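Nucleoporin NUP170 (Chaetomium thermophilum, PDB 5HAX) probably serves as a scaffold component of the nuclear pore complex's inner ring, joining a beta-propeller to a largely helical C-terminal region. Local coordinates at residues S297-P300 against A301-S305; T417-A420 against S421-K424; E680-S683 against E684-F688; Q710-K713 against D714-Y717. One frame throughout, in Å; residues are numbered along the deposited sequence.

Interaction 1 (S297-P300 against A301-S305); sequences SPIP and ATEAS
The P300 ring lies obliquely across the side chain of E303, its CG 4.0 Å from E303 CB and its CD 3.5 Å from E303 OE1. E303 reaches this place because its CG is anti to the backbone N (chi1 -175°) and the chain stays extended beyond it, carrying the carboxylate back along the ring. There OE1 also meets I299 CG2 at 3.8 Å, the two side chains crossing at about a right angle. The carboxylate is tied down outside the turn: OE1 is hydrogen-bonded to S387 and OE2 forms a salt bridge with R385. T302 OG1 meets the CB-CG edge of the same ring, 3.7 Å from P300 CG, an atom that T302 and E303 therefore share. With a glycine in place of P300 these ring contacts go, and the aliphatic part of E303 would probably be left without its flanking surface and freer to shift. The turn leads from strand 293-298 into the antiparallel strand 307-313 of one blade of the beta-propeller region. Its backbone signature is a doubly used acceptor: P300 O receives E303 N (3.0 Å) from above the carbonyl plane and A304 N (3.2 Å) within that plane. Helical backbone angles at A301, T302 and E303 bring both donors round to it. I299 CG2 finally touches A304 CB at 4.2 Å, beside L26 of helix 26-29.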
loop_
_atom_site.group_PDB
_atom_site.type_symbol
_atom_site.label_atom_id
_atom_site.label_comp_id
_atom_site.label_asym_id
_atom_site.label_seq_id
_atom_site.Cartn_x
_atom_site.Cartn_y
_atom_site.Cartn_z
ATOM N N SER A 297 -8.938 10.811 5.195
ATOM C CA SER A 297 -8.153 9.606 4.965
ATOM C C SER A 297 -7.351 9.282 6.219
ATOM O O SER A 297 -6.422 10.024 6.565
ATOM C CB SER A 297 -7.222 9.780 3.768
ATOM O OG SER A 297 -6.629 8.544 3.416
ATOM N N PRO A 298 -7.675 8.205 6.935
ATOM C CA PRO A 298 -6.905 7.871 8.139
ATOM C C PRO A 298 -5.460 7.529 7.810
ATOM O O PRO A 298 -5.151 6.973 6.754
ATOM C CB PRO A 298 -7.647 6.657 8.713
ATOM C CG PRO A 298 -9.014 6.722 8.118
ATOM C CD PRO A 298 -8.818 7.295 6.753
ATOM N N ILE A 299 -4.575 7.875 8.734
ATOM C CA ILE A 299 -3.156 7.534 8.664
ATOM C C ILE A 299 -2.876 6.535 9.782
ATOM O O ILE A 299 -3.061 6.871 10.959
ATOM C CB ILE A 299 -2.267 8.781 8.797
ATOM C CG1 ILE A 299 -2.586 9.768 7.666
ATOM C CG2 ILE A 299 -0.793 8.388 8.768
ATOM C CD1 ILE A 299 -1.936 11.127 7.821
ATOM N N PRO A 300 -2.441 5.313 9.476
ATOM C CA PRO A 300 -2.299 4.295 10.522
ATOM C C PRO A 300 -1.095 4.551 11.418
ATOM O O PRO A 300 -0.151 5.260 11.062
ATOM C CB PRO A 300 -2.135 2.996 9.726
ATOM C CG PRO A 300 -1.505 3.429 8.449
ATOM C CD PRO A 300 -2.060 4.795 8.149
ATOM N N ALA A 301 -1.143 3.945 12.608
ATOM C CA ALA A 301 -0.065 4.116 13.579
ATOM C C ALA A 301 1.243 3.516 13.083
ATOM O O ALA A 301 2.322 3.949 13.506
ATOM C CB ALA A 301 -0.459 3.489 14.916
ATOM N N THR A 302 1.172 2.522 12.197
ATOM C CA THR A 302 2.385 1.960 11.613
ATOM C C THR A 302 3.130 2.990 10.776
ATOM O O THR A 302 4.358 2.916 10.651
ATOM C CB THR A 302 2.035 0.741 10.758
ATOM O OG1 THR A 302 1.090 1.119 9.750
ATOM C CG2 THR A 302 1.434 -0.358 11.618
ATOM N N GLU A 303 2.410 3.957 10.206
ATOM C CA GLU A 303 3.006 4.955 9.327
ATOM C C GLU A 303 3.480 6.186 10.089
ATOM O O GLU A 303 4.530 6.751 9.759
ATOM C CB GLU A 303 2.000 5.364 8.247
ATOM C CG GLU A 303 2.563 6.319 7.203
ATOM C CD GLU A 303 1.651 6.477 5.999
ATOM O OE1 GLU A 303 0.480 6.049 6.073
ATOM O OE2 GLU A 303 2.105 7.026 4.975
ATOM N N ALA A 304 2.730 6.614 11.104
ATOM C CA ALA A 304 3.068 7.819 11.845
ATOM C C ALA A 304 2.446 7.748 13.230
ATOM O O ALA A 304 1.326 7.254 13.390
ATOM C CB ALA A 304 2.586 9.073 11.109
ATOM N N SER A 305 3.177 8.254 14.225
ATOM C CA SER A 305 2.692 8.246 15.600
ATOM C C SER A 305 1.717 9.390 15.856
ATOM O O SER A 305 0.618 9.173 16.381
ATOM C CB SER A 305 3.872 8.335 16.568
ATOM O OG SER A 305 3.425 8.516 17.898
#

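Interaction 2 (T417-A420 against S421-K424); sequences TQPA and SALK
S421 sets its OG 3.6 Å from P419 CG, within a short 3-10 turn that links helix 411-416 to strand 427-433 of the beta-propeller region. The turn is recognised by two successive bonds from residue i+3 to residue i, and it follows directly on the cis peptide bond before P419. A422 supplies the first donor: its N reaches P419 O at 3.1 Å. The same residue packs its CB against P419 CD on one flank (4.1 Å) and T417 CG2 on another (4.0 Å). L423 gives the second bond, from its N to A420 O at 3.2 Å. In both cases the donor sits well above the carbonyl plane, close to 60° out of it for L423, as a tight three-residue winding requires. The L423 side chain then wraps the same acceptor, with CG 3.4 Å from A420 O. With chi1 at -80° and chi2 at 168°, its CD1 faces A420 and its CD2 faces T417. R31 donates from NH2 to the carbonyl oxygens of S421 and L423, while T417 turns OG1 back to R413 O in the preceding helix. T417 CB lies 3.8 Å from L423 CD2.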
loop_
_atom_site.group_PDB
_atom_site.type_symbol
_atom_site.label_atom_id
_atom_site.label_comp_id
_atom_site.label_asym_id
_atom_site.label_seq_id
_atom_site.Cartn_x
_atom_site.Cartn_y
_atom_site.Cartn_z
ATOM N N THR A 417 18.053 13.367 1.798
ATOM C CA THR A 417 18.088 14.671 2.452
ATOM C C THR A 417 18.861 14.615 3.763
ATOM O O THR A 417 18.644 13.727 4.594
ATOM C CB THR A 417 16.663 15.162 2.707
ATOM O OG1 THR A 417 15.996 15.360 1.455
ATOM C CG2 THR A 417 16.667 16.476 3.487
ATOM N N GLN A 418 19.755 15.581 3.943
ATOM C CA GLN A 418 20.553 15.694 5.155
ATOM C C GLN A 418 20.834 17.171 5.435
ATOM O O GLN A 418 21.132 17.927 4.510
ATOM C CB GLN A 418 21.863 14.917 5.009
ATOM C CG GLN A 418 22.240 14.091 6.227
ATOM C CD GLN A 418 21.256 12.972 6.498
ATOM O OE1 GLN A 418 20.950 12.172 5.612
ATOM N NE2 GLN A 418 20.748 12.911 7.723
ATOM N N PRO A 419 20.738 17.597 6.707
ATOM C CA PRO A 419 20.379 16.835 7.908
ATOM C C PRO A 419 18.873 16.649 8.062
ATOM O O PRO A 419 18.110 17.022 7.169
ATOM C CB PRO A 419 20.937 17.696 9.040
ATOM C CG PRO A 419 20.814 19.081 8.526
ATOM C CD PRO A 419 21.051 19.000 7.035
ATOM N N ALA A 420 18.459 16.081 9.198
ATOM C CA ALA A 420 17.043 15.818 9.430
ATOM C C ALA A 420 16.229 17.104 9.470
ATOM O O ALA A 420 15.049 17.101 9.104
ATOM C CB ALA A 420 16.868 15.040 10.733
ATOM N N SER A 421 16.833 18.211 9.910
ATOM C CA SER A 421 16.116 19.476 9.990
ATOM C C SER A 421 15.793 20.059 8.621
ATOM O O SER A 421 15.003 21.005 8.546
ATOM C CB SER A 421 16.932 20.488 10.798
ATOM O OG SER A 421 18.130 20.831 10.124
ATOM N N ALA A 422 16.382 19.528 7.552
ATOM C CA ALA A 422 16.106 19.982 6.196
ATOM C C ALA A 422 15.019 19.164 5.511
ATOM O O ALA A 422 14.751 19.387 4.326
ATOM C CB ALA A 422 17.388 19.936 5.359
ATOM N N LEU A 423 14.386 18.237 6.224
ATOM C CA LEU A 423 13.387 17.368 5.617
ATOM C C LEU A 423 12.113 18.142 5.301
ATOM O O LEU A 423 11.575 18.853 6.156
ATOM C CB LEU A 423 13.068 16.203 6.552
ATOM C CG LEU A 423 14.060 15.039 6.554
ATOM C CD1 LEU A 423 13.774 14.106 7.718
ATOM C CD2 LEU A 423 14.008 14.288 5.231
ATOM N N LYS A 424 11.626 17.988 4.071
ATOM C CA LYS A 424 10.352 18.547 3.648
ATOM C C LYS A 424 9.571 17.488 2.883
ATOM O O LYS A 424 10.124 16.482 2.431
ATOM C CB LYS A 424 10.540 19.790 2.769
ATOM C CG LYS A 424 11.409 20.872 3.389
ATOM C CD LYS A 424 11.307 22.170 2.602
ATOM C CE LYS A 424 12.494 23.083 2.855
ATOM N NZ LYS A 424 13.314 23.258 1.624
#

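Interaction 3 (E680-S683 against E684-F688); sequences ESIS and EGISF
E684 lays its side chain against the preceding helical turn, with CG 3.2 Å from E680 O. With that CG anti to the carbonyl carbon (chi1 -69°) and the chain extended beyond it, the methylenes run past E680 O before the carboxylate is reached. The same oxygen accepts the backbone N of E684 at 2.9 Å, in a nearly straight bond (169° at the hydrogen). The two acid groups do not touch: E680 OE2 and E684 OE2 are 4.6 Å apart. This proximity of like charges is probably eased by the salt bridge from E680 to K677.

These contacts repeat the i to i+4 pattern of an alpha-helix, here the interior of the long helix 663-694 in the helical C-terminal region. Regular backbone bonds likewise join S681 to G685, I682 to I686 and S683 to S687.

S683 and S687, one turn apart, turn their hydroxyls toward helix 622-640. S683 OG, anti to its own backbone N, is hydrogen-bonded to E633, and S687 OG to Q629. A water lies between the two serines, 3.3 Å from S687 OG and only weakly bonded to S683 OG at 3.4 Å.

I682 carries the apolar part of the contact. It runs side by side with I686, pointing the same way, and its CG2 meets I686 CD1 at 3.8 Å. I686 CG1 also approaches I682 O, at 3.3 Å. The pair packs against V632 and I628 of helix 622-640.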
loop_
_atom_site.group_PDB
_atom_site.type_symbol
_atom_site.label_atom_id
_atom_site.label_comp_id
_atom_site.label_asym_id
_atom_site.label_seq_id
_atom_site.Cartn_x
_atom_site.Cartn_y
_atom_site.Cartn_z
ATOM N N GLU A 680 26.580 -17.014 -3.071
ATOM C CA GLU A 680 26.543 -18.461 -3.261
ATOM C C GLU A 680 26.113 -19.163 -1.980
ATOM O O GLU A 680 25.387 -20.162 -2.023
ATOM C CB GLU A 680 27.904 -18.975 -3.736
ATOM C CG GLU A 680 29.033 -18.841 -2.728
ATOM C CD GLU A 680 30.321 -19.484 -3.209
ATOM O OE1 GLU A 680 30.651 -19.343 -4.407
ATOM O OE2 GLU A 680 31.001 -20.139 -2.392
ATOM N N SER A 681 26.539 -18.643 -0.825
ATOM C CA SER A 681 26.092 -19.198 0.448
ATOM C C SER A 681 24.591 -19.010 0.634
ATOM O O SER A 681 23.911 -19.890 1.175
ATOM C CB SER A 681 26.862 -18.551 1.598
ATOM O OG SER A 681 26.443 -19.073 2.846
ATOM N N ILE A 682 24.056 -17.867 0.195
ATOM C CA ILE A 682 22.613 -17.639 0.270
ATOM C C ILE A 682 21.875 -18.668 -0.577
ATOM O O ILE A 682 20.876 -19.255 -0.144
ATOM C CB ILE A 682 22.272 -16.202 -0.169
ATOM C CG1 ILE A 682 22.682 -15.200 0.914
ATOM C CG2 ILE A 682 20.775 -16.056 -0.450
ATOM C CD1 ILE A 682 22.781 -13.771 0.411
ATOM N N SER A 683 22.354 -18.898 -1.801
ATOM C CA SER A 683 21.696 -19.856 -2.684
ATOM C C SER A 683 21.782 -21.269 -2.122
ATOM O O SER A 683 20.797 -22.015 -2.147
ATOM C CB SER A 683 22.316 -19.790 -4.079
ATOM O OG SER A 683 21.613 -20.624 -4.982
ATOM N N GLU A 684 22.955 -21.655 -1.612
ATOM C CA GLU A 684 23.086 -22.955 -0.959
ATOM C C GLU A 684 22.153 -23.061 0.239
ATOM O O GLU A 684 21.488 -24.086 0.429
ATOM C CB GLU A 684 24.533 -23.183 -0.522
ATOM C CG GLU A 684 25.512 -23.387 -1.666
ATOM C CD GLU A 684 26.942 -23.537 -1.189
ATOM O OE1 GLU A 684 27.150 -23.683 0.034
ATOM O OE2 GLU A 684 27.858 -23.507 -2.035
ATOM N N GLY A 685 22.094 -22.011 1.061
ATOM C CA GLY A 685 21.216 -22.038 2.219
ATOM C C GLY A 685 19.757 -22.204 1.842
ATOM O O GLY A 685 19.025 -22.970 2.475
ATOM N N ILE A 686 19.311 -21.494 0.804
ATOM C CA ILE A 686 17.921 -21.609 0.375
ATOM C C ILE A 686 17.647 -23.007 -0.169
ATOM O O ILE A 686 16.613 -23.612 0.136
ATOM C CB ILE A 686 17.589 -20.518 -0.659
ATOM C CG1 ILE A 686 17.554 -19.145 0.021
ATOM C CG2 ILE A 686 16.243 -20.798 -1.323
ATOM C CD1 ILE A 686 17.488 -17.978 -0.943
ATOM N N SER A 687 18.559 -23.538 -0.988
ATOM C CA SER A 687 18.393 -24.898 -1.495
ATOM C C SER A 687 18.295 -25.900 -0.353
ATOM O O SER A 687 17.521 -26.862 -0.425
ATOM C CB SER A 687 19.554 -25.261 -2.420
ATOM O OG SER A 687 19.282 -24.883 -3.758
ATOM N N PHE A 688 19.068 -25.686 0.713
ATOM C CA PHE A 688 19.018 -26.587 1.858
ATOM C C PHE A 688 17.651 -26.559 2.530
ATOM O O PHE A 688 17.118 -27.607 2.912
ATOM C CB PHE A 688 20.111 -26.217 2.859
ATOM C CG PHE A 688 19.896 -26.798 4.221
ATOM C CD1 PHE A 688 19.415 -26.012 5.255
ATOM C CD2 PHE A 688 20.157 -28.135 4.467
ATOM C CE1 PHE A 688 19.210 -26.546 6.510
ATOM C CE2 PHE A 688 19.955 -28.675 5.720
ATOM C CZ PHE A 688 19.480 -27.880 6.742
HETATM O O HOH W 1 22.243 -23.968 -4.885
#

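Interaction 4 (Q710-K713 against D714-Y717); sequences QQLK and DLTY
The backbone leaves helix 706-713 through a stretched last turn, in which D714 N reaches Q710 O at 3.3 Å in a weak bond and D714 is the first residue to depart from helical angles. D714 then folds its side chain back over the helix end. Its CG lies between the backbone N and the carbonyl carbon (chi1 44°), and this brings OD1 to 2.9 Å from Q710 O. OD1 is also 3.2 Å from Q711 O. All three are acceptors and none of these pairs is a hydrogen bond; such crowding, at the carbonyl end of a helix, would be expected to raise the carboxylate's affinity for a proton. The other oxygen, OD2, is 3.4 Å from Q710 O, also acceptor to acceptor, and 4.2 Å from Q710 CG, the amide and carboxylate planes 56° apart. An alanine here has no carboxylate, and the Q710 and Q711 carbonyls would probably lose the group folded over them, opening a gap at this helix end.

L715 follows on the buried flank. Its CB rests 3.4 Å from Q711 O, and its CD2 meets L712 CD1 at 4.3 Å; both leucines pack on helix 724-739, at L729 and L733. A water lies near L712 O and L715 O, though it has more acceptors around it than protons to give.

T716 is the N-cap of the next helix, 717-722, its OG1 bonded to a backbone N just beyond Y717, while T716 N donates to Q719 OE1. One helix ends and another is capped within three residues, a compact helix-loop-helix junction in the helical C-terminal region.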
loop_
_atom_site.group_PDB
_atom_site.type_symbol
_atom_site.label_atom_id
_atom_site.label_comp_id
_atom_site.label_asym_id
_atom_site.label_seq_id
_atom_site.Cartn_x
_atom_site.Cartn_y
_atom_site.Cartn_z
ATOM N N GLN A 710 16.383 -27.167 19.879
ATOM C CA GLN A 710 16.426 -25.774 20.306
ATOM C C GLN A 710 17.231 -24.924 19.332
ATOM O O GLN A 710 16.826 -23.804 18.997
ATOM C CB GLN A 710 17.016 -25.688 21.714
ATOM C CG GLN A 710 17.066 -24.286 22.311
ATOM C CD GLN A 710 15.718 -23.808 22.816
ATOM O OE1 GLN A 710 14.672 -24.164 22.273
ATOM N NE2 GLN A 710 15.737 -23.002 23.870
ATOM N N GLN A 711 18.379 -25.431 18.875
ATOM C CA GLN A 711 19.171 -24.703 17.889
ATOM C C GLN A 711 18.375 -24.467 16.613
ATOM O O GLN A 711 18.446 -23.386 16.017
ATOM C CB GLN A 711 20.457 -25.467 17.576
ATOM C CG GLN A 711 21.582 -25.236 18.569
ATOM C CD GLN A 711 22.884 -25.868 18.117
ATOM O OE1 GLN A 711 23.175 -27.018 18.444
ATOM N NE2 GLN A 711 23.673 -25.117 17.356
ATOM N N LEU A 712 17.613 -25.471 16.177
ATOM C CA LEU A 712 16.773 -25.311 14.997
ATOM C C LEU A 712 15.593 -24.391 15.275
ATOM O O LEU A 712 15.092 -23.732 14.357
ATOM C CB LEU A 712 16.279 -26.678 14.525
ATOM C CG LEU A 712 15.299 -26.679 13.351
ATOM C CD1 LEU A 712 15.928 -26.033 12.127
ATOM C CD2 LEU A 712 14.850 -28.096 13.044
ATOM N N LYS A 713 15.140 -24.336 16.529
ATOM C CA LYS A 713 13.990 -23.509 16.876
ATOM C C LYS A 713 14.269 -22.036 16.608
ATOM O O LYS A 713 13.432 -21.330 16.033
ATOM C CB LYS A 713 13.629 -23.726 18.346
ATOM C CG LYS A 713 12.147 -23.612 18.662
ATOM C CD LYS A 713 11.888 -23.731 20.163
ATOM C CE LYS A 713 12.184 -25.131 20.693
ATOM N NZ LYS A 713 11.271 -26.163 20.123
ATOM N N ASP A 714 15.447 -21.557 17.013
ATOM C CA ASP A 714 15.809 -20.147 16.915
ATOM C C ASP A 714 16.892 -19.906 15.864
ATOM O O ASP A 714 17.656 -18.941 15.958
ATOM C CB ASP A 714 16.250 -19.625 18.283
ATOM C CG ASP A 714 17.172 -20.585 19.009
ATOM O OD1 ASP A 714 17.970 -21.269 18.334
ATOM O OD2 ASP A 714 17.092 -20.659 20.253
ATOM N N LEU A 715 16.965 -20.772 14.854
ATOM C CA LEU A 715 17.883 -20.570 13.743
ATOM C C LEU A 715 17.309 -19.540 12.777
ATOM O O LEU A 715 16.185 -19.696 12.288
ATOM C CB LEU A 715 18.140 -21.885 13.009
ATOM C CG LEU A 715 18.905 -21.762 11.685
ATOM C CD1 LEU A 715 20.355 -21.376 11.941
ATOM C CD2 LEU A 715 18.807 -23.043 10.875
ATOM N N THR A 716 18.084 -18.499 12.496
ATOM C CA THR A 716 17.715 -17.490 11.514
ATOM C C THR A 716 18.396 -17.783 10.181
ATOM O O THR A 716 19.332 -18.581 10.092
ATOM C CB THR A 716 18.097 -16.088 11.999
ATOM O OG1 THR A 716 19.523 -15.957 12.020
ATOM C CG2 THR A 716 17.540 -15.824 13.391
ATOM N N TYR A 717 17.909 -17.119 9.131
ATOM C CA TYR A 717 18.546 -17.251 7.825
ATOM C C TYR A 717 19.936 -16.629 7.828
ATOM O O TYR A 717 20.852 -17.145 7.176
ATOM C CB TYR A 717 17.674 -16.615 6.745
ATOM C CG TYR A 717 16.618 -17.547 6.197
ATOM C CD1 TYR A 717 16.927 -18.467 5.204
ATOM C CD2 TYR A 717 15.313 -17.510 6.673
ATOM C CE1 TYR A 717 15.968 -19.324 4.697
ATOM C CE2 TYR A 717 14.346 -18.363 6.172
ATOM C CZ TYR A 717 14.679 -19.268 5.185
ATOM O OH TYR A 717 13.722 -20.119 4.682
HETATM O O HOH W 2 14.138 -21.180 12.826
#

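The four contacts fall into two groups. Interactions 1 and 2 belong to the propeller region, with centres 21 Å apart and nearest atoms about 12 Å apart. The N-terminal part of the chain relates them: L26 and D27 border interaction 1, while P24 and R31 meet interaction 2. Interactions 3 and 4 lie in the helical region, with centres 16 Å apart and nearest atoms only about 5 Å apart. Helix 717-722, capped at interaction 4, places F721 against I682 and S681 of interaction 3, and L733 of helix 724-739 touches both F688 and L712. Between the groups, centres are 34 to 40 Å apart and no contact touches another.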